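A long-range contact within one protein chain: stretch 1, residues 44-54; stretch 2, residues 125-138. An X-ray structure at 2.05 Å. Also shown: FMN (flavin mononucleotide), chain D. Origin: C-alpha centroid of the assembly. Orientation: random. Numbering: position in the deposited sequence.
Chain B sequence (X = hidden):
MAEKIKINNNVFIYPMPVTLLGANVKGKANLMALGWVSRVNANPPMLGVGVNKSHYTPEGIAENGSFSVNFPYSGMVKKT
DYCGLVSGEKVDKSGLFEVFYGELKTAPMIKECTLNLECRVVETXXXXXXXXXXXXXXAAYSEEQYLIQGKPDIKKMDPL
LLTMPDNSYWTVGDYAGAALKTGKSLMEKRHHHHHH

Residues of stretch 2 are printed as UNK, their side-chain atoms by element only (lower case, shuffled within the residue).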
# COMPACT_ATOMS: atom_id res chain seq x y z
N PRO B 44 5.67 -11.32 13.95
CA PRO B 44 4.76 -10.31 14.50
C PRO B 44 4.26 -9.33 13.41
O PRO B 44 4.93 -9.12 12.41
CB PRO B 44 5.63 -9.57 15.53
CG PRO B 44 7.03 -9.86 15.15
CD PRO B 44 7.03 -11.21 14.51
N PRO B 45 3.04 -8.78 13.60
CA PRO B 45 2.48 -7.87 12.60
C PRO B 45 3.34 -6.60 12.42
O PRO B 45 3.51 -5.84 13.36
CB PRO B 45 1.10 -7.54 13.17
CG PRO B 45 1.23 -7.81 14.66
CD PRO B 45 2.13 -8.98 14.74
N MET B 46 3.91 -6.43 11.23
CA MET B 46 4.71 -5.24 10.89
C MET B 46 4.21 -4.52 9.63
O MET B 46 3.79 -5.16 8.67
CB MET B 46 6.19 -5.61 10.68
CG MET B 46 6.86 -6.39 11.82
SD MET B 46 8.55 -6.92 11.41
CE MET B 46 9.35 -5.37 11.10
N LEU B 47 4.27 -3.19 9.65
CA LEU B 47 4.00 -2.34 8.48
C LEU B 47 5.28 -1.58 8.14
O LEU B 47 6.25 -1.62 8.89
CB LEU B 47 2.93 -1.28 8.78
CG LEU B 47 1.56 -1.38 9.45
CD1 LEU B 47 1.16 -0.05 10.04
CD2 LEU B 47 0.47 -1.83 8.45
N GLY B 48 5.25 -0.88 7.02
CA GLY B 48 6.35 0.00 6.64
C GLY B 48 5.81 1.32 6.15
O GLY B 48 4.70 1.39 5.60
N VAL B 49 6.60 2.36 6.32
CA VAL B 49 6.18 3.72 5.99
C VAL B 49 7.30 4.44 5.23
O VAL B 49 8.45 4.48 5.71
CB VAL B 49 5.75 4.45 7.29
CG1 VAL B 49 5.85 5.94 7.15
CG2 VAL B 49 4.31 4.04 7.69
N GLY B 50 6.97 4.95 4.04
CA GLY B 50 7.90 5.64 3.15
C GLY B 50 7.89 7.16 3.31
O GLY B 50 6.86 7.82 3.12
N VAL B 51 9.05 7.70 3.67
CA VAL B 51 9.14 9.09 4.09
C VAL B 51 10.35 9.78 3.47
O VAL B 51 11.48 9.40 3.72
CB VAL B 51 9.15 9.26 5.65
CG1 VAL B 51 9.04 10.73 6.02
CG2 VAL B 51 8.01 8.47 6.34
N ASN B 52 10.08 10.81 2.67
CA ASN B 52 11.15 11.58 2.05
C ASN B 52 12.13 12.16 3.06
O ASN B 52 11.75 12.67 4.12
CB ASN B 52 10.59 12.67 1.13
CG ASN B 52 11.60 13.12 0.09
OD1 ASN B 52 12.51 13.89 0.39
ND2 ASN B 52 11.46 12.61 -1.13
N LYS B 53 13.42 12.03 2.74
CA LYS B 53 14.49 12.55 3.57
C LYS B 53 14.39 14.06 3.79
O LYS B 53 15.01 14.59 4.71
CB LYS B 53 15.85 12.17 2.98
CG LYS B 53 16.16 10.68 3.02
CD LYS B 53 17.50 10.37 2.36
CE LYS B 53 18.05 9.08 2.90
NZ LYS B 53 19.23 8.61 2.13
N SER B 54 13.60 14.75 2.96
CA SER B 54 13.44 16.21 3.06
C SER B 54 12.47 16.64 4.15
O SER B 54 12.49 17.81 4.57
CB SER B 54 13.06 16.84 1.71
OG SER B 54 11.70 16.59 1.33
N UNK B 125 15.10 1.36 7.09
CA UNK B 125 15.74 1.16 5.80
C UNK B 125 15.99 2.49 5.11
O UNK B 125 15.11 3.36 5.10
c UNK B 125 14.29 -1.01 5.46
c UNK B 125 14.89 0.27 4.89
c UNK B 125 15.38 -1.97 5.91
c UNK B 125 13.38 -1.64 4.41
N UNK B 126 17.19 2.65 4.56
CA UNK B 126 17.58 3.88 3.89
C UNK B 126 17.75 3.67 2.39
O UNK B 126 18.45 2.76 1.97
c UNK B 126 18.85 4.47 4.51
c UNK B 126 20.44 6.50 4.58
o UNK B 126 20.86 7.54 4.04
c UNK B 126 19.16 5.88 4.01
o UNK B 126 21.01 5.97 5.56
N UNK B 127 17.09 4.51 1.61
CA UNK B 127 17.22 4.52 0.16
C UNK B 127 17.61 5.94 -0.23
O UNK B 127 17.64 6.82 0.65
c UNK B 127 15.81 0.25 0.05
c UNK B 127 14.09 1.26 1.39
c UNK B 127 14.46 2.52 0.92
c UNK B 127 15.91 4.02 -0.50
c UNK B 127 16.17 1.52 -0.43
c UNK B 127 14.77 0.12 0.95
c UNK B 127 15.49 2.66 -0.01
N UNK B 128 17.97 6.17 -1.51
CA UNK B 128 18.55 7.47 -1.90
C UNK B 128 17.81 8.74 -1.43
O UNK B 128 18.46 9.67 -0.94
c UNK B 128 18.69 5.93 -3.73
c UNK B 128 17.90 5.23 -2.65
c UNK B 128 18.58 7.41 -3.43
N UNK B 129 16.48 8.77 -1.59
CA UNK B 129 15.68 9.97 -1.30
C UNK B 129 14.68 9.82 -0.12
O UNK B 129 14.07 10.80 0.30
o UNK B 129 14.00 9.50 -3.03
c UNK B 129 15.91 10.82 -3.72
c UNK B 129 14.93 10.48 -2.57
N UNK B 130 14.55 8.60 0.41
CA UNK B 130 13.53 8.27 1.41
C UNK B 130 14.05 7.31 2.47
O UNK B 130 14.94 6.50 2.22
c UNK B 130 12.32 7.59 0.74
n UNK B 130 10.47 8.95 -0.05
o UNK B 130 12.23 8.64 -1.41
c UNK B 130 11.67 8.44 -0.33
N UNK B 131 13.47 7.40 3.67
CA UNK B 131 13.52 6.27 4.58
C UNK B 131 12.26 5.43 4.44
O UNK B 131 11.19 5.94 4.06
c UNK B 131 13.67 6.72 6.04
c UNK B 131 14.92 7.51 6.28
c UNK B 131 14.89 8.90 6.30
c UNK B 131 17.26 8.99 6.68
c UNK B 131 16.15 6.86 6.46
c UNK B 131 17.32 7.60 6.66
o UNK B 131 18.40 9.73 6.88
c UNK B 131 16.05 9.64 6.51
N UNK B 132 12.40 4.13 4.72
CA UNK B 132 11.28 3.24 4.93
C UNK B 132 11.44 2.66 6.33
O UNK B 132 12.31 1.80 6.58
c UNK B 132 8.34 -0.40 3.92
c UNK B 132 7.51 1.63 2.91
c UNK B 132 9.61 0.22 4.08
c UNK B 132 9.83 1.54 3.68
c UNK B 132 8.78 2.23 3.08
c UNK B 132 7.30 0.32 3.32
c UNK B 132 11.20 2.18 3.83
N UNK B 133 10.63 3.18 7.25
CA UNK B 133 10.61 2.76 8.66
C UNK B 133 9.70 1.55 8.83
O UNK B 133 8.48 1.67 8.67
c UNK B 133 12.58 7.42 9.79
c UNK B 133 12.97 6.23 10.42
c UNK B 133 10.96 5.12 9.62
c UNK B 133 11.38 7.45 9.07
c UNK B 133 10.58 6.31 9.00
c UNK B 133 12.16 5.10 10.34
c UNK B 133 10.08 3.90 9.55
N UNK B 134 10.29 0.39 9.13
CA UNK B 134 9.51 -0.83 9.41
C UNK B 134 9.16 -0.90 10.91
O UNK B 134 10.05 -0.86 11.78
c UNK B 134 10.52 -2.05 7.40
c UNK B 134 10.21 -2.14 8.89
c UNK B 134 9.33 -3.36 9.13
N UNK B 135 7.87 -0.95 11.20
CA UNK B 135 7.40 -0.91 12.56
C UNK B 135 6.48 -2.06 12.89
O UNK B 135 5.66 -2.46 12.07
N UNK B 136 6.62 -2.60 14.10
CA UNK B 136 5.68 -3.58 14.62
C UNK B 136 4.46 -2.85 15.13
O UNK B 136 4.57 -1.85 15.83
c UNK B 136 6.02 -6.39 17.38
c UNK B 136 6.32 -4.42 15.74
o UNK B 136 7.25 -6.38 17.57
o UNK B 136 5.23 -7.02 18.11
c UNK B 136 5.45 -5.61 16.19
N UNK B 137 3.28 -3.35 14.77
CA UNK B 137 2.05 -2.79 15.31
C UNK B 137 1.86 -3.36 16.72
O UNK B 137 1.53 -4.55 16.91
c UNK B 137 0.10 -3.30 11.97
c UNK B 137 -0.45 -2.42 14.99
c UNK B 137 0.81 -3.10 14.42
c UNK B 137 1.07 -2.65 12.98
N UNK B 138 2.11 -2.52 17.72
CA UNK B 138 2.09 -3.00 19.08
C UNK B 138 0.71 -2.82 19.70
O UNK B 138 0.28 -3.63 20.52
c UNK B 138 2.97 -0.90 20.19
c UNK B 138 2.27 -0.59 21.53
c UNK B 138 3.21 -2.39 19.95
c UNK B 138 4.60 -2.69 19.35
N1 FMN D . 5.50 12.34 1.73
C2 FMN D . 6.25 11.21 1.94
O2 FMN D . 7.44 11.33 2.20
N3 FMN D . 5.67 9.95 1.88
C4 FMN D . 4.32 9.85 1.59
O4 FMN D . 3.81 8.74 1.52
C4A FMN D . 3.55 11.00 1.37
N5 FMN D . 2.20 10.91 1.07
C5A FMN D . 1.44 12.04 0.88
C6 FMN D . 0.07 11.90 0.61
C7 FMN D . -0.72 13.04 0.39
C7M FMN D . -2.20 12.87 0.21
C8 FMN D . -0.14 14.32 0.46
C8M FMN D . -0.99 15.57 0.48
C9 FMN D . 1.23 14.44 0.75
C9A FMN D . 2.02 13.32 0.96
N10 FMN D . 3.39 13.42 1.25
C10 FMN D . 4.15 12.27 1.45
C1' FMN D . 4.02 14.77 1.46
C2' FMN D . 4.23 15.13 2.92
O2' FMN D . 3.09 14.77 3.68
C3' FMN D . 4.44 16.63 3.10
O3' FMN D . 5.60 17.10 2.43
C4' FMN D . 4.44 17.02 4.58
O4' FMN D . 4.36 18.42 4.67
C5' FMN D . 5.65 16.55 5.37
O5' FMN D . 5.40 16.98 6.69
P FMN D . 6.57 17.21 7.78
O1P FMN D . 7.65 18.06 7.16
O2P FMN D . 7.14 15.87 8.12
O3P FMN D . 6.05 17.84 9.04
O HOH W 1 8.56 11.02 -1.51

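Position 125 carries four carbons, forked at the second, and its side chain is out of reach of stretch 1; a fork one carbon beyond CB makes it Leu 125. Position 126 has three carbons in line, the third bearing two oxygens, one of which lies 2.7 Å from Lys 53 NZ. A carboxylate at that chain length is Glu 126, and the pair forms a salt bridge through OE1.

Position 127 has one carbon and then a ring of six carbons without a heteroatom, so it is Phe 127. Its ring stays out of the contact, but its backbone O accepts a hydrogen bond from Lys 53 NZ at 2.8 Å. At 128, three carbons close a ring onto the backbone N, which identifies Pro 128; its O receives a weak hydrogen bond from Lys 53 NZ at 3.3 Å. Position 129 has one carbon carrying an oxygen and a carbon, hence Thr 129. CB points away from stretch 1, while the backbone O accepts from Lys 53 N at 2.8 Å with a nearly linear angle of 177°.

Position 130 has two carbons, the second carrying one oxygen and one nitrogen: a carboxamide, Asn 130. Its ND2 is 3.3 Å from Asn 52 N, but both are donors and no bond forms. A water instead accepts from Asn 130 ND2 at 3.2 Å and, weakly, from Asn 52 ND2 at 3.3 Å.

Position 131 shows a six-carbon ring bearing one oxygen, so Tyr 131. Lys 53 CE sits over one ring face, 4.2 Å from the centroid and 22° off the normal, a CH-pi contact. Position 132 is one carbon plus a plain six-carbon ring, Phe 132. Gly 48 C lies over a face of this ring, 3.4 Å from CZ; an ideal CB on Gly 48 would fall 2.0 Å from CE2, so the ring occupies space that a side chain there would need. Position 133 has the same composition, Phe 133, and Val 51 CG2 meets the ring edge 4.3 Å from CD1.

Position 134 has three carbons branched at CB, Val 134, on the same sheet face as Met 46. Position 135 has no side-chain atoms, so it is Gly 135; its N and O both bond to Leu 47, each at 2.9 Å, N to O and O to N. Position 136 repeats the three-carbon carboxylate, Glu 136, with OE2 3.6 Å from Pro 44 CB. Position 137 has four carbons forked at the first, one arm two carbons long, and one of them lies 3.5 Å from Leu 47 CG; this is Ile 137, and that atom is its CD1. The same pattern at 138 gives Ile 138, which makes no contact.

The contact is an antiparallel strand pair at 158°, burying 1038 Å². Reciprocal backbone bonds at Leu 47, Val 49 and Val 51 set the register, extended by Ile 137 N to Pro 45 O at 2.9 Å. Lys 53 fastens one end, and beside it Asn 52 N donates to FMN O2 at 2.7 Å.

Stretch 2 (125-138) LEFPTNYFFVGEII
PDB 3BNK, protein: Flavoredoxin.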